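Local coordinates for Lmo2125 protein (Listeria monocytogenes serovar 1/2a, PDB 5TU0) that binds maltose as the probable extracellular, membrane-attached receptor of a sugar transport system, belonging to the bacterial solute-binding protein 1 family, at residues Phe156-Thr161 with Asp208-Gly213; Lys316-Ala321 with Ala331-Tyr336; Met348-Thr353 with Thr385-Lys390. The protein carries 2 engineered substitutions. All blocks are in the same frame, centred on the assembly; numbering follows the deposited sequence.

Contact 1 (Phe156-Thr161 with Asp208-Gly213); sequences FLAKWT and DVWPKG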
loop_
_atom_site.group_PDB
_atom_site.type_symbol
_atom_site.label_atom_id
_atom_site.label_comp_id
_atom_site.label_asym_id
_atom_site.label_seq_id
_atom_site.Cartn_x
_atom_site.Cartn_y
_atom_site.Cartn_z
ATOM N N PHE A 156 17.828 13.637 0.566
ATOM C CA PHE A 156 16.636 12.858 0.213
ATOM C C PHE A 156 17.033 11.390 0.124
ATOM O O PHE A 156 18.081 11.068 -0.455
ATOM C CB PHE A 156 16.059 13.317 -1.129
ATOM C CG PHE A 156 15.082 12.340 -1.730
ATOM C CD1 PHE A 156 13.830 12.179 -1.184
ATOM C CD2 PHE A 156 15.427 11.572 -2.840
ATOM C CE1 PHE A 156 12.927 11.264 -1.724
ATOM C CE2 PHE A 156 14.522 10.668 -3.393
ATOM C CZ PHE A 156 13.281 10.515 -2.834
ATOM N N LEU A 157 16.201 10.503 0.687
ATOM C CA LEU A 157 16.451 9.064 0.598
ATOM C C LEU A 157 15.175 8.340 0.247
ATOM O O LEU A 157 14.103 8.732 0.702
ATOM C CB LEU A 157 16.953 8.500 1.927
ATOM C CG LEU A 157 18.252 9.065 2.510
ATOM C CD1 LEU A 157 18.452 8.558 3.932
ATOM C CD2 LEU A 157 19.439 8.724 1.624
ATOM N N ALA A 158 15.301 7.289 -0.552
ATOM C CA ALA A 158 14.161 6.395 -0.886
ATOM C C ALA A 158 14.699 4.974 -1.047
ATOM O O ALA A 158 15.750 4.770 -1.656
ATOM C CB ALA A 158 13.457 6.853 -2.144
ATOM N N LYS A 159 13.975 3.994 -0.503
ATOM C CA LYS A 159 14.407 2.597 -0.555
ATOM C C LYS A 159 14.154 2.000 -1.946
ATOM O O LYS A 159 13.379 1.026 -2.113
ATOM C CB LYS A 159 13.677 1.798 0.529
ATOM C CG LYS A 159 14.277 0.435 0.821
ATOM C CD LYS A 159 13.319 -0.444 1.615
ATOM C CE LYS A 159 13.893 -1.835 1.822
ATOM N NZ LYS A 159 12.873 -2.780 2.356
ATOM N N TRP A 160 14.833 2.545 -2.945
ATOM C CA TRP A 160 14.588 2.112 -4.303
ATOM C C TRP A 160 15.063 0.702 -4.698
ATOM O O TRP A 160 14.718 0.243 -5.786
ATOM C CB TRP A 160 15.003 3.173 -5.333
ATOM C CG TRP A 160 14.068 4.376 -5.396
ATOM C CD1 TRP A 160 12.735 4.423 -5.056
ATOM C CD2 TRP A 160 14.365 5.647 -5.981
ATOM N NE1 TRP A 160 12.215 5.662 -5.328
ATOM C CE2 TRP A 160 13.194 6.432 -5.901
ATOM C CE3 TRP A 160 15.517 6.208 -6.534
ATOM C CZ2 TRP A 160 13.149 7.754 -6.353
ATOM C CZ3 TRP A 160 15.476 7.515 -6.971
ATOM C CH2 TRP A 160 14.299 8.275 -6.883
ATOM N N THR A 161 15.790 0.006 -3.823
ATOM C CA THR A 161 16.140 -1.396 -4.091
ATOM C C THR A 161 14.896 -2.274 -3.911
ATOM O O THR A 161 14.853 -3.399 -4.397
ATOM C CB THR A 161 17.244 -1.940 -3.173
ATOM O OG1 THR A 161 16.916 -1.674 -1.802
ATOM C CG2 THR A 161 18.573 -1.289 -3.505
ATOM N N ASP A 208 25.486 8.473 -8.105
ATOM C CA ASP A 208 26.058 9.825 -7.955
ATOM C C ASP A 208 25.801 10.556 -6.652
ATOM O O ASP A 208 26.502 11.520 -6.353
ATOM C CB ASP A 208 25.525 10.748 -9.057
ATOM C CG ASP A 208 25.793 10.231 -10.449
ATOM O OD1 ASP A 208 26.623 9.335 -10.625
ATOM O OD2 ASP A 208 25.158 10.744 -11.379
ATOM N N VAL A 209 24.819 10.137 -5.880
ATOM C CA VAL A 209 24.427 10.903 -4.699
ATOM C C VAL A 209 24.484 10.122 -3.396
ATOM O O VAL A 209 25.059 10.555 -2.420
ATOM C CB VAL A 209 22.947 11.350 -4.867
ATOM C CG1 VAL A 209 22.403 12.042 -3.620
ATOM C CG2 VAL A 209 22.777 12.226 -6.093
ATOM N N TRP A 210 23.877 8.947 -3.387
ATOM C CA TRP A 210 23.717 8.232 -2.140
ATOM C C TRP A 210 24.891 7.449 -1.538
ATOM O O TRP A 210 25.769 6.958 -2.257
ATOM C CB TRP A 210 22.521 7.278 -2.249
ATOM C CG TRP A 210 21.211 7.934 -2.318
ATOM C CD1 TRP A 210 20.849 9.142 -1.764
ATOM C CD2 TRP A 210 20.006 7.362 -2.843
ATOM N NE1 TRP A 210 19.509 9.379 -1.986
ATOM C CE2 TRP A 210 18.972 8.304 -2.644
ATOM C CE3 TRP A 210 19.712 6.165 -3.507
ATOM C CZ2 TRP A 210 17.663 8.074 -3.064
ATOM C CZ3 TRP A 210 18.386 5.939 -3.930
ATOM C CH2 TRP A 210 17.394 6.892 -3.707
ATOM N N PRO A 211 24.883 7.321 -0.199
ATOM C CA PRO A 211 25.820 6.458 0.493
ATOM C C PRO A 211 25.653 5.023 -0.018
ATOM O O PRO A 211 24.526 4.622 -0.410
ATOM C CB PRO A 211 25.375 6.543 1.958
ATOM C CG PRO A 211 24.672 7.825 2.081
ATOM C CD PRO A 211 24.045 8.082 0.743
ATOM N N LYS A 212 26.754 4.279 -0.014
ATOM C CA LYS A 212 26.794 2.890 -0.482
ATOM C C LYS A 212 25.753 2.016 0.174
ATOM O O LYS A 212 25.170 1.144 -0.476
ATOM C CB LYS A 212 28.179 2.281 -0.244
ATOM C CG LYS A 212 28.403 0.935 -0.905
ATOM C CD LYS A 212 28.208 1.053 -2.402
ATOM C CE LYS A 212 28.732 -0.150 -3.141
ATOM N NZ LYS A 212 28.525 0.022 -4.603
ATOM N N GLY A 213 25.494 2.263 1.449
ATOM C CA GLY A 213 24.480 1.505 2.182
ATOM C C GLY A 213 23.092 1.485 1.552
ATOM O O GLY A 213 22.317 0.578 1.819
#
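Trp210 reaches from the loop after helix 193-208 onto the short strand 156-157 and the turn beyond it, and its indole supplies most of the surface buried here, 125 Å² of a summed 228 Å². Its CG stands opposite the carbonyl carbon (chi1 -69°), and from CB the ring is aimed at Phe156-Trp160. Taken outward from CB, Trp210 CD1 and NE1 both lie against Leu157 CD2, which is 3.7 Å from CD1. NE1 is also the donor of the one direct hydrogen bond between the segments: it donates to Phe156 O at 2.7 Å. The bond is short but bent, with an N-H...O angle of 148°, and the oxygen lies near the edge of the indole, somewhat out of its plane. Trp210 is buried, so this bond satisfies a polar N-H in the interior. Further along, Trp210 CZ2 passes 3.5 Å from Ala158 N and 4.1 Å from Phe156 CE2. The far corner, CH2, touches Ala158 O at 3.4 Å and Trp160 CE3 at 3.5 Å, and CZ3 beside it faces the same two atoms. The six-membered rings of Trp210 and Trp160 have centroids 5.4 Å apart and planes inclined at 53°, so the two rings meet at a slant. Ala158 CB lies over one face of the Trp160 ring, near its rim, while Trp160 NE1 is hydrogen-bonded to Tyr267 OH. The aromatic cluster is extended by helix 193-208: Trp205 packs edge-to-face with both Phe156 and Trp160, and Phe206 does so with Trp210. Strand 156-157 runs parallel to strand 235-238, with Leu157 bonded through its backbone to Ala235 and Leu237, and Pro211 and Leu157 rest on helix 217-229.

Contact 2 (Lys316-Ala321 with Ala331-Tyr336); sequences KARDTA and AVIEQY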
loop_
_atom_site.group_PDB
_atom_site.type_symbol
_atom_site.label_atom_id
_atom_site.label_comp_id
_atom_site.label_asym_id
_atom_site.label_seq_id
_atom_site.Cartn_x
_atom_site.Cartn_y
_atom_site.Cartn_z
ATOM N N LYS A 316 -17.391 10.032 1.031
ATOM C CA LYS A 316 -18.004 11.044 1.890
ATOM C C LYS A 316 -17.161 11.158 3.167
ATOM O O LYS A 316 -16.889 12.258 3.653
ATOM C CB LYS A 316 -19.459 10.691 2.262
ATOM C CG LYS A 316 -20.422 10.264 1.144
ATOM C CD LYS A 316 -20.748 11.327 0.107
ATOM C CE LYS A 316 -19.802 11.352 -1.092
ATOM N NZ LYS A 316 -19.929 10.151 -1.983
ATOM N N ALA A 317 -16.766 10.004 3.713
ATOM C CA ALA A 317 -15.930 9.948 4.919
ATOM C C ALA A 317 -14.517 10.446 4.638
ATOM O O ALA A 317 -13.889 11.044 5.502
ATOM C CB ALA A 317 -15.874 8.535 5.474
ATOM N N ARG A 318 -14.012 10.189 3.429
ATOM C CA ARG A 318 -12.661 10.647 3.079
ATOM C C ARG A 318 -12.595 12.185 3.006
ATOM O O ARG A 318 -11.593 12.781 3.412
ATOM C CB ARG A 318 -12.193 10.022 1.769
ATOM C CG ARG A 318 -10.702 10.169 1.533
ATOM C CD ARG A 318 -10.302 9.601 0.181
ATOM N NE ARG A 318 -10.804 8.242 -0.055
ATOM C CZ ARG A 318 -10.625 7.569 -1.192
ATOM N NH1 ARG A 318 -9.942 8.109 -2.193
ATOM N NH2 ARG A 318 -11.149 6.354 -1.329
ATOM N N ASP A 319 -13.652 12.817 2.489
ATOM C CA ASP A 319 -13.743 14.292 2.460
ATOM C C ASP A 319 -13.750 14.853 3.881
ATOM O O ASP A 319 -13.064 15.837 4.163
ATOM C CB ASP A 319 -14.997 14.776 1.723
ATOM C CG ASP A 319 -14.906 14.604 0.211
ATOM O OD1 ASP A 319 -13.807 14.301 -0.311
ATOM O OD2 ASP A 319 -15.940 14.796 -0.467
ATOM N N THR A 320 -14.525 14.229 4.773
ATOM C CA THR A 320 -14.561 14.653 6.159
ATOM C C THR A 320 -13.152 14.537 6.779
ATOM O O THR A 320 -12.726 15.405 7.541
ATOM C CB THR A 320 -15.556 13.821 6.989
ATOM O OG1 THR A 320 -16.879 13.966 6.452
ATOM C CG2 THR A 320 -15.558 14.271 8.454
ATOM N N ALA A 321 -12.435 13.465 6.454
ATOM C CA ALA A 321 -11.083 13.276 7.005
ATOM C C ALA A 321 -10.154 14.367 6.512
ATOM O O ALA A 321 -9.386 14.918 7.297
ATOM C CB ALA A 321 -10.539 11.904 6.659
ATOM N N ALA A 331 -1.756 14.145 2.656
ATOM C CA ALA A 331 -0.762 13.562 1.734
ATOM C C ALA A 331 -1.243 12.245 1.137
ATOM O O ALA A 331 -1.138 12.030 -0.063
ATOM C CB ALA A 331 0.562 13.355 2.436
ATOM N N VAL A 332 -1.758 11.361 1.983
ATOM C CA VAL A 332 -2.299 10.081 1.520
ATOM C C VAL A 332 -3.454 10.279 0.553
ATOM O O VAL A 332 -3.478 9.666 -0.504
ATOM C CB VAL A 332 -2.768 9.187 2.697
ATOM C CG1 VAL A 332 -3.586 7.980 2.195
ATOM C CG2 VAL A 332 -1.567 8.727 3.492
ATOM N N ILE A 333 -4.398 11.151 0.895
ATOM C CA ILE A 333 -5.550 11.400 0.014
ATOM C C ILE A 333 -5.115 11.941 -1.354
ATOM O O ILE A 333 -5.612 11.497 -2.402
ATOM C CB ILE A 333 -6.561 12.363 0.683
ATOM C CG1 ILE A 333 -7.222 11.668 1.889
ATOM C CG2 ILE A 333 -7.617 12.813 -0.316
ATOM C CD1 ILE A 333 -8.058 12.587 2.767
ATOM N N GLU A 334 -4.188 12.902 -1.324
ATOM C CA GLU A 334 -3.695 13.535 -2.540
ATOM C C GLU A 334 -2.897 12.563 -3.383
ATOM O O GLU A 334 -3.121 12.456 -4.585
ATOM C CB GLU A 334 -2.826 14.752 -2.189
ATOM C CG GLU A 334 -2.331 15.564 -3.374
ATOM C CD GLU A 334 -3.455 16.161 -4.206
ATOM O OE1 GLU A 334 -4.516 16.518 -3.638
ATOM O OE2 GLU A 334 -3.257 16.287 -5.438
ATOM N N GLN A 335 -1.985 11.839 -2.753
ATOM C CA GLN A 335 -1.143 10.899 -3.493
ATOM C C GLN A 335 -1.958 9.720 -4.047
ATOM O O GLN A 335 -1.692 9.225 -5.141
ATOM C CB GLN A 335 0.006 10.389 -2.628
ATOM C CG GLN A 335 1.038 9.614 -3.416
ATOM C CD GLN A 335 1.714 10.474 -4.467
ATOM O OE1 GLN A 335 2.085 11.616 -4.209
ATOM N NE2 GLN A 335 1.877 9.926 -5.656
ATOM N N TYR A 336 -2.980 9.304 -3.310
ATOM C CA TYR A 336 -3.802 8.166 -3.743
ATOM C C TYR A 336 -4.444 8.418 -5.116
ATOM O O TYR A 336 -4.682 7.476 -5.874
ATOM C CB TYR A 336 -4.856 7.841 -2.675
ATOM C CG TYR A 336 -5.454 6.474 -2.801
ATOM C CD1 TYR A 336 -4.777 5.351 -2.316
ATOM C CD2 TYR A 336 -6.698 6.293 -3.376
ATOM C CE1 TYR A 336 -5.335 4.089 -2.406
ATOM C CE2 TYR A 336 -7.260 5.040 -3.470
ATOM C CZ TYR A 336 -6.571 3.946 -2.995
ATOM O OH TYR A 336 -7.152 2.711 -3.113
HETATM O O HOH W 1 -8.028 10.312 -2.802
#
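Helices 315-323 and 327-336, consecutive in the chain and joined by a short connection, meet where Arg318 packs against Ile333 and Tyr336. The aliphatic part of the arginine makes the apolar contact: Arg318 CG lies 3.8 Å from Ile333 CD1, the two side chains lying alongside and pointing opposite ways. Ile333 CD1 also sits 3.6 Å from Arg318 O, so the tip of the isoleucine touches backbone as well as side chain. The chain of Arg318 runs straight through chi2 and then bends at chi3 (-50°), which swings the guanidinium toward Tyr336. There Arg318 NH1 comes within 3.9 Å of Tyr336 CD2, with guanidinium and ring planes 85° apart. Both helices lie against the mixed sheet of this solute-binding fold: Ile333 and Arg318 touch Val311, and Arg318 and Tyr336 both meet Ile113. A water in the guanidinium plane bridges the helices, accepting from Arg318 NH1 at 3.0 Å and donating to Ile333 O at 2.7 Å. The remaining guanidinium nitrogens turn to partners beyond the two helices: NE bonds Pro312 O, and NH2 bonds Ala313 O and forms a salt bridge with Asp96, whose other carboxylate oxygen is hydrogen-bonded to Tyr336 OH.

Contact 3 (Met348-Thr353 with Thr385-Lys390); sequences MSEVWT and TQKYTK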
loop_
_atom_site.group_PDB
_atom_site.type_symbol
_atom_site.label_atom_id
_atom_site.label_comp_id
_atom_site.label_asym_id
_atom_site.label_seq_id
_atom_site.Cartn_x
_atom_site.Cartn_y
_atom_site.Cartn_z
ATOM N N MET A 348 1.249 -12.344 -9.950
ATOM C CA MET A 348 1.967 -11.242 -9.287
ATOM C C MET A 348 3.061 -11.810 -8.373
ATOM O O MET A 348 4.091 -11.177 -8.147
ATOM C CB MET A 348 0.996 -10.366 -8.477
ATOM C CG MET A 348 1.636 -9.131 -7.859
ATOM S SD MET A 348 2.264 -7.980 -9.096
ATOM C CE MET A 348 3.425 -7.021 -8.089
ATOM N N SER A 349 2.847 -13.022 -7.873
ATOM C CA SER A 349 3.845 -13.656 -7.021
ATOM C C SER A 349 5.204 -13.796 -7.713
ATOM O O SER A 349 6.209 -13.780 -7.039
ATOM C CB SER A 349 3.367 -15.034 -6.536
ATOM O OG SER A 349 3.279 -15.937 -7.615
ATOM N N GLU A 350 5.236 -13.887 -9.049
ATOM C CA GLU A 350 6.486 -14.072 -9.793
ATOM C C GLU A 350 7.204 -12.750 -10.056
ATOM O O GLU A 350 8.382 -12.731 -10.350
ATOM C CB GLU A 350 6.208 -14.814 -11.103
ATOM C CG GLU A 350 5.428 -16.111 -10.876
ATOM C CD GLU A 350 6.078 -17.001 -9.834
ATOM O OE1 GLU A 350 7.313 -17.214 -9.905
ATOM O OE2 GLU A 350 5.356 -17.464 -8.931
ATOM N N VAL A 351 6.497 -11.642 -9.921
ATOM C CA VAL A 351 7.106 -10.337 -10.151
ATOM C C VAL A 351 8.183 -9.972 -9.117
ATOM O O VAL A 351 9.222 -9.430 -9.480
ATOM C CB VAL A 351 6.019 -9.249 -10.222
ATOM C CG1 VAL A 351 6.621 -7.846 -10.330
ATOM C CG2 VAL A 351 5.107 -9.517 -11.413
ATOM N N TRP A 352 7.943 -10.304 -7.849
ATOM C CA TRP A 352 8.849 -9.897 -6.735
ATOM C C TRP A 352 10.326 -10.270 -6.844
ATOM O O TRP A 352 11.182 -9.384 -6.799
ATOM C CB TRP A 352 8.260 -10.340 -5.388
ATOM C CG TRP A 352 6.902 -9.758 -5.182
ATOM C CD1 TRP A 352 5.714 -10.427 -5.198
ATOM C CD2 TRP A 352 6.583 -8.370 -4.996
ATOM N NE1 TRP A 352 4.679 -9.545 -5.007
ATOM C CE2 TRP A 352 5.182 -8.278 -4.885
ATOM C CE3 TRP A 352 7.354 -7.195 -4.891
ATOM C CZ2 TRP A 352 4.528 -7.066 -4.677
ATOM C CZ3 TRP A 352 6.705 -5.983 -4.688
ATOM C CH2 TRP A 352 5.301 -5.930 -4.582
ATOM N N THR A 353 10.645 -11.548 -7.023
ATOM C CA THR A 353 12.048 -11.956 -7.141
ATOM C C THR A 353 12.707 -11.386 -8.393
ATOM O O THR A 353 13.860 -10.926 -8.344
ATOM C CB THR A 353 12.207 -13.489 -7.084
ATOM O OG1 THR A 353 11.350 -14.104 -8.053
ATOM C CG2 THR A 353 11.815 -13.987 -5.710
ATOM N N THR A 385 5.084 -18.756 -17.195
ATOM C CA THR A 385 4.828 -19.853 -18.121
ATOM C C THR A 385 4.912 -21.222 -17.455
ATOM O O THR A 385 4.056 -22.093 -17.697
ATOM C CB THR A 385 5.827 -19.811 -19.287
ATOM O OG1 THR A 385 5.639 -18.589 -20.014
ATOM C CG2 THR A 385 5.645 -21.004 -20.233
ATOM N N GLN A 386 5.931 -21.399 -16.617
ATOM C CA GLN A 386 6.177 -22.665 -15.907
ATOM C C GLN A 386 5.204 -22.996 -14.790
ATOM O O GLN A 386 4.823 -24.150 -14.607
ATOM C CB GLN A 386 7.570 -22.633 -15.275
ATOM C CG GLN A 386 8.703 -22.545 -16.276
ATOM C CD GLN A 386 8.991 -23.854 -16.949
ATOM O OE1 GLN A 386 9.001 -23.946 -18.183
ATOM N NE2 GLN A 386 9.214 -24.891 -16.145
ATOM N N LYS A 387 4.807 -21.993 -14.031
ATOM C CA LYS A 387 3.993 -22.238 -12.841
ATOM C C LYS A 387 2.507 -22.005 -12.974
ATOM O O LYS A 387 1.755 -22.442 -12.109
ATOM C CB LYS A 387 4.532 -21.379 -11.706
ATOM C CG LYS A 387 5.997 -21.652 -11.405
ATOM C CD LYS A 387 6.514 -20.662 -10.385
ATOM C CE LYS A 387 8.000 -20.844 -10.176
ATOM N NZ LYS A 387 8.512 -19.810 -9.244
ATOM N N TYR A 388 2.077 -21.341 -14.043
ATOM C CA TYR A 388 0.669 -21.020 -14.213
ATOM C C TYR A 388 0.079 -21.439 -15.562
ATOM O O TYR A 388 0.774 -21.489 -16.588
ATOM C CB TYR A 388 0.460 -19.525 -13.990
ATOM C CG TYR A 388 0.746 -19.055 -12.582
ATOM C CD1 TYR A 388 -0.236 -19.130 -11.604
ATOM C CD2 TYR A 388 1.988 -18.511 -12.226
ATOM C CE1 TYR A 388 0.005 -18.702 -10.312
ATOM C CE2 TYR A 388 2.225 -18.062 -10.926
ATOM C CZ TYR A 388 1.218 -18.159 -9.980
ATOM O OH TYR A 388 1.402 -17.743 -8.680
ATOM N N THR A 389 -1.219 -21.730 -15.533
ATOM C CA THR A 389 -1.974 -22.145 -16.711
ATOM C C THR A 389 -2.174 -20.969 -17.656
ATOM O O THR A 389 -2.518 -19.866 -17.221
ATOM C CB THR A 389 -3.378 -22.677 -16.324
ATOM O OG1 THR A 389 -3.251 -23.724 -15.355
ATOM C CG2 THR A 389 -4.135 -23.206 -17.555
ATOM N N LYS A 390 -1.969 -21.220 -18.947
ATOM C CA LYS A 390 -2.146 -20.201 -19.979
ATOM C C LYS A 390 -3.619 -19.777 -20.035
ATOM O O LYS A 390 -3.976 -18.683 -19.602
ATOM C CB LYS A 390 -1.683 -20.742 -21.346
ATOM C CG LYS A 390 -1.767 -19.757 -22.512
ATOM C CD LYS A 390 -0.829 -18.566 -22.345
ATOM C CE LYS A 390 -0.986 -17.566 -23.482
ATOM N NZ LYS A 390 -0.715 -18.176 -24.815
ATOM O OXT LYS A 390 -4.490 -20.517 -20.493
#
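Glu350, Tyr388 and Lys387 bury 65, 51 and 31 Å² respectively where the early part of helix 348-363 meets the C-terminal end of helix 369-387, a contact between two helices of the C-terminal region, at the point where the second one ends. Lys387 belongs to the last helical turn, and Tyr388 is the first residue to leave helical backbone angles. Glu350 folds back at chi2 (-52°), which brings its carboxylate across the nearly straight lysine chain. Lys387 NZ donates to Glu350 OE1 at 2.9 Å in a salt bridge, arriving on the syn side but 32° out of the carboxylate plane. The methylene Lys387 CD also lies close, 3.7 Å from Glu350 OE2, so the carboxylate touches the aliphatic shaft as well as the ammonium. Tyr388 presents its ring edge to the same glutamate, with Tyr388 CE2 3.8 Å from Glu350 CG and the ring and carboxylate planes 58° apart. Asn383 and Val384 touch Glu350, while Pro346 packs on Tyr388 and its O is hydrogen-bonded to Ser349 OG. At the outer end of the phenol, Tyr388 OH donates a hydrogen bond to Ser349 OG, the two oxygens 2.8 Å apart and the serine oxygen near the ring plane.

The three contacts follow one another along the chain, each closing before the next opens, and none touches another. Contact 1 lies about 30 Å, centre to centre, from both contact 2 and contact 3; its nearest atoms come within about 11 Å of contact 2 and about 7 Å of contact 3. Contacts 2 and 3 are about 34 Å apart between centres, on opposite sides of the chain's centre, although helices 327-336 and 348-363 are consecutive. None of the three lines the maltose site: the side chains of Trp160, Tyr336 and Ser349 stay about 12, 11 and 12 Å from a bound glucose unit; the pocket includes Asp70, Glu114, Tyr164 and Trp241.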